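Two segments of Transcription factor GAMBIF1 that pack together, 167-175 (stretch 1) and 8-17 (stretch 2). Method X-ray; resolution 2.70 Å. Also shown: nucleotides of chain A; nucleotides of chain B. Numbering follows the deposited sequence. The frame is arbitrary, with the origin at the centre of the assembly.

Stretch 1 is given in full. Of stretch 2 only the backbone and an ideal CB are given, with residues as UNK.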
# COMPACT_ATOMS: atom_id res chain seq x y z
N VAL C 167 -11.85 25.75 -16.84
CA VAL C 167 -10.91 25.11 -15.96
C VAL C 167 -10.34 26.13 -14.97
O VAL C 167 -10.23 27.31 -15.28
CB VAL C 167 -9.85 24.38 -16.82
CG1 VAL C 167 -8.45 24.61 -16.33
CG2 VAL C 167 -10.20 22.90 -16.89
N SER C 168 -10.15 25.65 -13.74
CA SER C 168 -9.63 26.45 -12.63
C SER C 168 -8.12 26.40 -12.60
O SER C 168 -7.49 25.50 -13.19
CB SER C 168 -10.11 25.84 -11.32
OG SER C 168 -9.45 24.60 -11.08
N ASP C 169 -7.53 27.31 -11.83
CA ASP C 169 -6.09 27.31 -11.70
C ASP C 169 -5.70 26.01 -11.03
O ASP C 169 -6.57 25.33 -10.46
CB ASP C 169 -5.62 28.51 -10.87
CG ASP C 169 -5.95 29.83 -11.54
OD1 ASP C 169 -6.48 29.82 -12.68
OD2 ASP C 169 -5.69 30.89 -10.92
N ILE C 170 -4.43 25.65 -11.10
CA ILE C 170 -4.02 24.40 -10.52
C ILE C 170 -4.10 24.34 -9.00
O ILE C 170 -3.86 25.32 -8.29
CB ILE C 170 -2.64 24.00 -11.00
CG1 ILE C 170 -2.67 23.91 -12.53
CG2 ILE C 170 -2.25 22.65 -10.40
CD1 ILE C 170 -1.32 23.96 -13.18
N ILE C 171 -4.49 23.16 -8.52
CA ILE C 171 -4.59 22.84 -7.10
C ILE C 171 -3.52 21.76 -6.89
O ILE C 171 -3.56 20.70 -7.54
CB ILE C 171 -5.95 22.22 -6.75
CG1 ILE C 171 -7.05 23.26 -6.89
CG2 ILE C 171 -5.92 21.65 -5.34
CD1 ILE C 171 -8.42 22.66 -6.86
N TYR C 172 -2.60 22.06 -5.96
CA TYR C 172 -1.46 21.22 -5.62
C TYR C 172 -1.58 20.52 -4.27
O TYR C 172 -1.73 21.19 -3.25
CB TYR C 172 -0.19 22.08 -5.57
CG TYR C 172 0.20 22.78 -6.86
CD1 TYR C 172 0.50 22.05 -8.00
CD2 TYR C 172 0.23 24.18 -6.95
CE1 TYR C 172 0.82 22.67 -9.19
CE2 TYR C 172 0.56 24.82 -8.16
CZ TYR C 172 0.84 24.05 -9.27
OH TYR C 172 1.09 24.63 -10.49
N ASP C 173 -1.41 19.20 -4.23
CA ASP C 173 -1.49 18.47 -2.95
C ASP C 173 -0.48 19.00 -1.94
O ASP C 173 0.75 18.95 -2.14
CB ASP C 173 -1.28 16.96 -3.13
CG ASP C 173 -1.55 16.18 -1.84
OD1 ASP C 173 -1.79 16.79 -0.78
OD2 ASP C 173 -1.55 14.94 -1.90
N LYS C 174 -1.03 19.53 -0.86
CA LYS C 174 -0.28 20.11 0.23
C LYS C 174 0.32 19.03 1.14
O LYS C 174 -0.39 18.45 1.97
CB LYS C 174 -1.21 21.03 1.04
CG LYS C 174 -0.52 21.70 2.20
CD LYS C 174 -1.44 22.56 3.03
CE LYS C 174 -0.70 22.97 4.29
NZ LYS C 174 -1.55 23.59 5.32
N LYS C 175 1.63 18.81 0.99
CA LYS C 175 2.38 17.82 1.77
C LYS C 175 1.66 16.48 1.87
O LYS C 175 1.42 15.88 0.80
CB LYS C 175 2.73 18.38 3.16
CG LYS C 175 3.72 17.54 3.99
CD LYS C 175 3.04 16.41 4.75
CE LYS C 175 4.05 15.63 5.56
NZ LYS C 175 3.59 14.24 5.84
N UNK C 8 -11.25 31.46 -7.06
CA UNK C 8 -10.42 30.34 -7.42
C UNK C 8 -9.98 29.55 -6.23
O UNK C 8 -9.75 30.08 -5.14
CB UNK C 8 -9.20 30.82 -8.20
N UNK C 9 -9.83 28.24 -6.44
CA UNK C 9 -9.39 27.39 -5.35
C UNK C 9 -7.99 27.76 -4.93
O UNK C 9 -7.15 28.15 -5.75
CB UNK C 9 -9.45 25.91 -5.75
N UNK C 10 -7.79 27.78 -3.63
CA UNK C 10 -6.48 28.07 -3.11
C UNK C 10 -5.66 26.88 -3.59
O UNK C 10 -6.00 25.73 -3.31
CB UNK C 10 -6.46 28.25 -1.59
N UNK C 11 -4.54 27.15 -4.26
CA UNK C 11 -3.60 26.18 -4.83
C UNK C 11 -2.78 25.30 -3.88
O UNK C 11 -2.16 24.33 -4.32
CB UNK C 11 -2.61 26.95 -5.71
N UNK C 12 -2.77 25.62 -2.59
CA UNK C 12 -1.97 24.88 -1.60
C UNK C 12 -2.58 24.92 -0.21
O UNK C 12 -1.90 25.30 0.75
CB UNK C 12 -0.55 25.44 -1.54
N UNK C 13 -3.84 24.55 -0.06
CA UNK C 13 -4.42 24.64 1.27
C UNK C 13 -5.21 23.43 1.73
O UNK C 13 -5.91 23.49 2.74
CB UNK C 13 -5.33 25.87 1.33
N UNK C 14 -5.05 22.31 1.04
CA UNK C 14 -5.79 21.13 1.43
C UNK C 14 -5.02 19.88 1.08
O UNK C 14 -4.48 19.77 -0.03
CB UNK C 14 -7.17 21.11 0.76
N UNK C 15 -4.90 18.99 2.04
CA UNK C 15 -4.24 17.74 1.78
C UNK C 15 -5.28 16.84 1.17
O UNK C 15 -6.45 16.83 1.57
CB UNK C 15 -3.62 17.14 3.04
N UNK C 16 -4.87 16.13 0.13
CA UNK C 16 -5.70 15.18 -0.59
C UNK C 16 -5.68 13.94 0.29
O UNK C 16 -4.63 13.59 0.88
CB UNK C 16 -5.20 14.91 -2.01
N UNK C 17 -6.80 13.25 0.39
CA UNK C 17 -6.84 12.06 1.23
C UNK C 17 -7.16 10.82 0.43
O UNK C 17 -7.85 10.91 -0.60
CB UNK C 17 -7.87 12.23 2.35
P DG A 4 -2.45 22.31 8.69
OP1 DG A 4 -1.60 23.55 8.86
OP2 DG A 4 -2.95 22.19 7.28
O5' DG A 4 -1.40 21.25 9.14
C5' DG A 4 -0.99 21.19 10.48
C4' DG A 4 -0.24 19.88 10.67
O4' DG A 4 -1.11 18.72 10.50
C3' DG A 4 0.75 19.66 9.54
O3' DG A 4 1.92 19.12 10.15
C2' DG A 4 0.12 18.58 8.65
C1' DG A 4 -0.49 17.71 9.76
N9 DG A 4 -1.48 16.69 9.37
C8 DG A 4 -2.45 16.60 8.38
N7 DG A 4 -3.17 15.51 8.32
C5 DG A 4 -2.60 14.78 9.40
C6 DG A 4 -2.94 13.48 9.87
O6 DG A 4 -3.84 12.75 9.36
N1 DG A 4 -2.18 13.08 10.96
C2 DG A 4 -1.20 13.89 11.50
N2 DG A 4 -0.64 13.28 12.57
N3 DG A 4 -0.86 15.09 11.08
C4 DG A 4 -1.62 15.47 10.04
P DG A 5 3.27 19.57 9.38
OP1 DG A 5 3.69 20.94 9.74
OP2 DG A 5 2.99 19.28 7.94
O5' DG A 5 4.27 18.54 10.05
C5' DG A 5 4.24 18.41 11.46
C4' DG A 5 4.49 17.03 11.93
O4' DG A 5 3.51 15.99 11.89
C3' DG A 5 5.77 16.26 11.62
O3' DG A 5 6.08 15.33 12.70
C2' DG A 5 5.18 15.39 10.47
C1' DG A 5 3.99 14.83 11.22
N9 DG A 5 2.92 14.38 10.28
C8 DG A 5 2.41 15.20 9.28
N7 DG A 5 1.48 14.66 8.54
C5 DG A 5 1.26 13.46 9.17
C6 DG A 5 0.25 12.52 8.79
O6 DG A 5 -0.51 12.64 7.84
N1 DG A 5 0.30 11.34 9.48
C2 DG A 5 1.15 11.25 10.58
N2 DG A 5 0.87 10.06 11.09
N3 DG A 5 2.07 12.12 11.04
C4 DG A 5 2.09 13.30 10.22
P DT B 6 7.41 14.26 12.73
OP1 DT B 6 8.02 14.01 14.05
OP2 DT B 6 8.26 14.68 11.59
O5' DT B 6 6.59 12.98 12.31
C5' DT B 6 5.62 12.45 13.20
C4' DT B 6 5.70 10.95 13.16
O4' DT B 6 4.74 10.44 12.20
C3' DT B 6 7.07 10.47 12.71
O3' DT B 6 7.58 9.53 13.66
C2' DT B 6 6.87 10.05 11.26
C1' DT B 6 5.37 9.73 11.15
N1 DT B 6 4.71 10.15 9.90
C2 DT B 6 3.68 9.37 9.37
O2 DT B 6 3.34 8.31 9.85
N3 DT B 6 3.09 9.90 8.25
C4 DT B 6 3.40 11.08 7.61
O4 DT B 6 2.77 11.44 6.60
C5 DT B 6 4.51 11.81 8.19
C7 DT B 6 4.96 13.08 7.57
C6 DT B 6 5.08 11.32 9.30

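At position 8 the CA-to-CB bond points toward stretch 1, and the ideal CB lies 4.4 Å from D169 OD2. D169 N lies 5.3 Å from the ideal CB, so a polar chain long enough to offer an acceptor suits, and a donor at its end could also be used. The residue is Q8: D169 N donates to Q8 OE1 (2.9 Å, 171°), while Q8 NE2 donates to water 1 (2.9 Å), which in turn donates to V167 O (2.7 Å).

Position 9 also points toward stretch 1, its ideal CB 3.6 Å from I171 CD1; phi/psi of -64/138 admits proline as well as compact aliphatics. P9 packs its CB 3.6 Å from I171 CD1, and its CG lies 4.0 Å from S168 CB.

Position 10 points away, with nothing of stretch 1 within 5.5 Å of its ideal CB. Many residues would do; it is H10.

At position 11 the ideal CB sits a tight 3.3 Å from I170 O and 4.2 Å from Y172 CD2, favouring something small or cyclic. Phi of -69° is compatible with proline, and the backbone N need not donate to stretch 1. P11 uses its carbonyl instead: Y172 N donates to P11 O (2.8 Å, 156°).

Position 12 points sideways, 4.7 Å from Y172 O, with carbonyl oxygens near and open space beyond; long polar or basic chains suit. K12 curls back until its NZ is 4.1 Å from Y172 CB and equally far from D173 O, too distant for a hydrogen bond.

Positions 13 and 14 point away, so stretch 1 decides little. They are A13, whose CA lies 4.0 Å from K174 CD, and L14.

Position 15 points sideways, its ideal CB 3.7 Å from K174 O and 4.3 Å from D173 OD1. The guanine edges of DG4 and DG5 lie farther out, making a long donor such as lysine or arginine plausible. R15 hydrogen-bonds through NH1 to DG5 O6 (2.8 Å) and through NH2 to DG5 N7 (3.3 Å); water 2 links R15 NH2 (2.8 Å) to K174 O (3.2 Å).

At position 16 the ideal CB is 3.7 Å from D173 OD2, yet I171 CG2 and D173 CB offer an apolar surface for an aromatic or large aliphatic chain. F16 lays a ring face against D173 CB (3.5 Å to the centroid, 13° off the normal) and brings CZ to 3.8 Å from I171 CG2, while F16 N donates to D173 OD1 (3.3 Å, 173°).

Position 17 points away from stretch 1, leaving DNA as the guide to a long donor: R17 NH1 donates to DG4 O6 (2.9 Å).

Stretch 2 (8-17) QPHPKALRFR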
# COMPACT_ATOMS: atom_id res chain seq x y z
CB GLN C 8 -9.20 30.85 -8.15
CG GLN C 8 -9.49 31.36 -9.52
CD GLN C 8 -9.46 30.26 -10.54
OE1 GLN C 8 -9.20 29.09 -10.23
NE2 GLN C 8 -9.74 30.63 -11.79
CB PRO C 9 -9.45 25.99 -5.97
CG PRO C 9 -9.29 26.25 -7.45
CD PRO C 9 -10.14 27.47 -7.65
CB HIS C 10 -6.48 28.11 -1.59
CG HIS C 10 -5.16 28.50 -1.02
ND1 HIS C 10 -4.93 29.74 -0.45
CD2 HIS C 10 -3.97 27.86 -1.01
CE1 HIS C 10 -3.65 29.83 -0.11
NE2 HIS C 10 -3.05 28.70 -0.44
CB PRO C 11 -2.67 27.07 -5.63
CG PRO C 11 -2.53 28.24 -4.70
CD PRO C 11 -3.98 28.52 -4.37
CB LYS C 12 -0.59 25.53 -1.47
CG LYS C 12 0.47 25.13 -2.47
CD LYS C 12 1.12 23.82 -2.08
CE LYS C 12 2.52 23.75 -2.68
NZ LYS C 12 2.95 22.33 -2.92
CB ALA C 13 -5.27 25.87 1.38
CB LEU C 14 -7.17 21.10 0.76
CG LEU C 14 -8.06 19.89 1.06
CD1 LEU C 14 -8.54 19.92 2.50
CD2 LEU C 14 -9.25 19.86 0.11
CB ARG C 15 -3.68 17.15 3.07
CG ARG C 15 -3.88 15.64 3.21
CD ARG C 15 -2.56 14.92 3.21
NE ARG C 15 -1.62 15.58 4.13
CZ ARG C 15 -1.02 14.97 5.14
NH1 ARG C 15 -1.25 13.70 5.38
NH2 ARG C 15 -0.20 15.65 5.93
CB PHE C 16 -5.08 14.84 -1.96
CG PHE C 16 -4.92 16.01 -2.90
CD1 PHE C 16 -5.25 17.31 -2.51
CD2 PHE C 16 -4.43 15.81 -4.18
CE1 PHE C 16 -5.07 18.39 -3.40
CE2 PHE C 16 -4.24 16.87 -5.07
CZ PHE C 16 -4.56 18.17 -4.68
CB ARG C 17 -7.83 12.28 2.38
CG ARG C 17 -7.50 13.50 3.25
CD ARG C 17 -6.74 13.12 4.52
NE ARG C 17 -6.32 14.32 5.23
CZ ARG C 17 -5.51 14.34 6.28
NH1 ARG C 17 -5.01 13.24 6.77
NH2 ARG C 17 -5.18 15.51 6.81
O HOH W 1 -9.28 29.71 -14.55
O HOH W 2 -0.17 18.37 5.13
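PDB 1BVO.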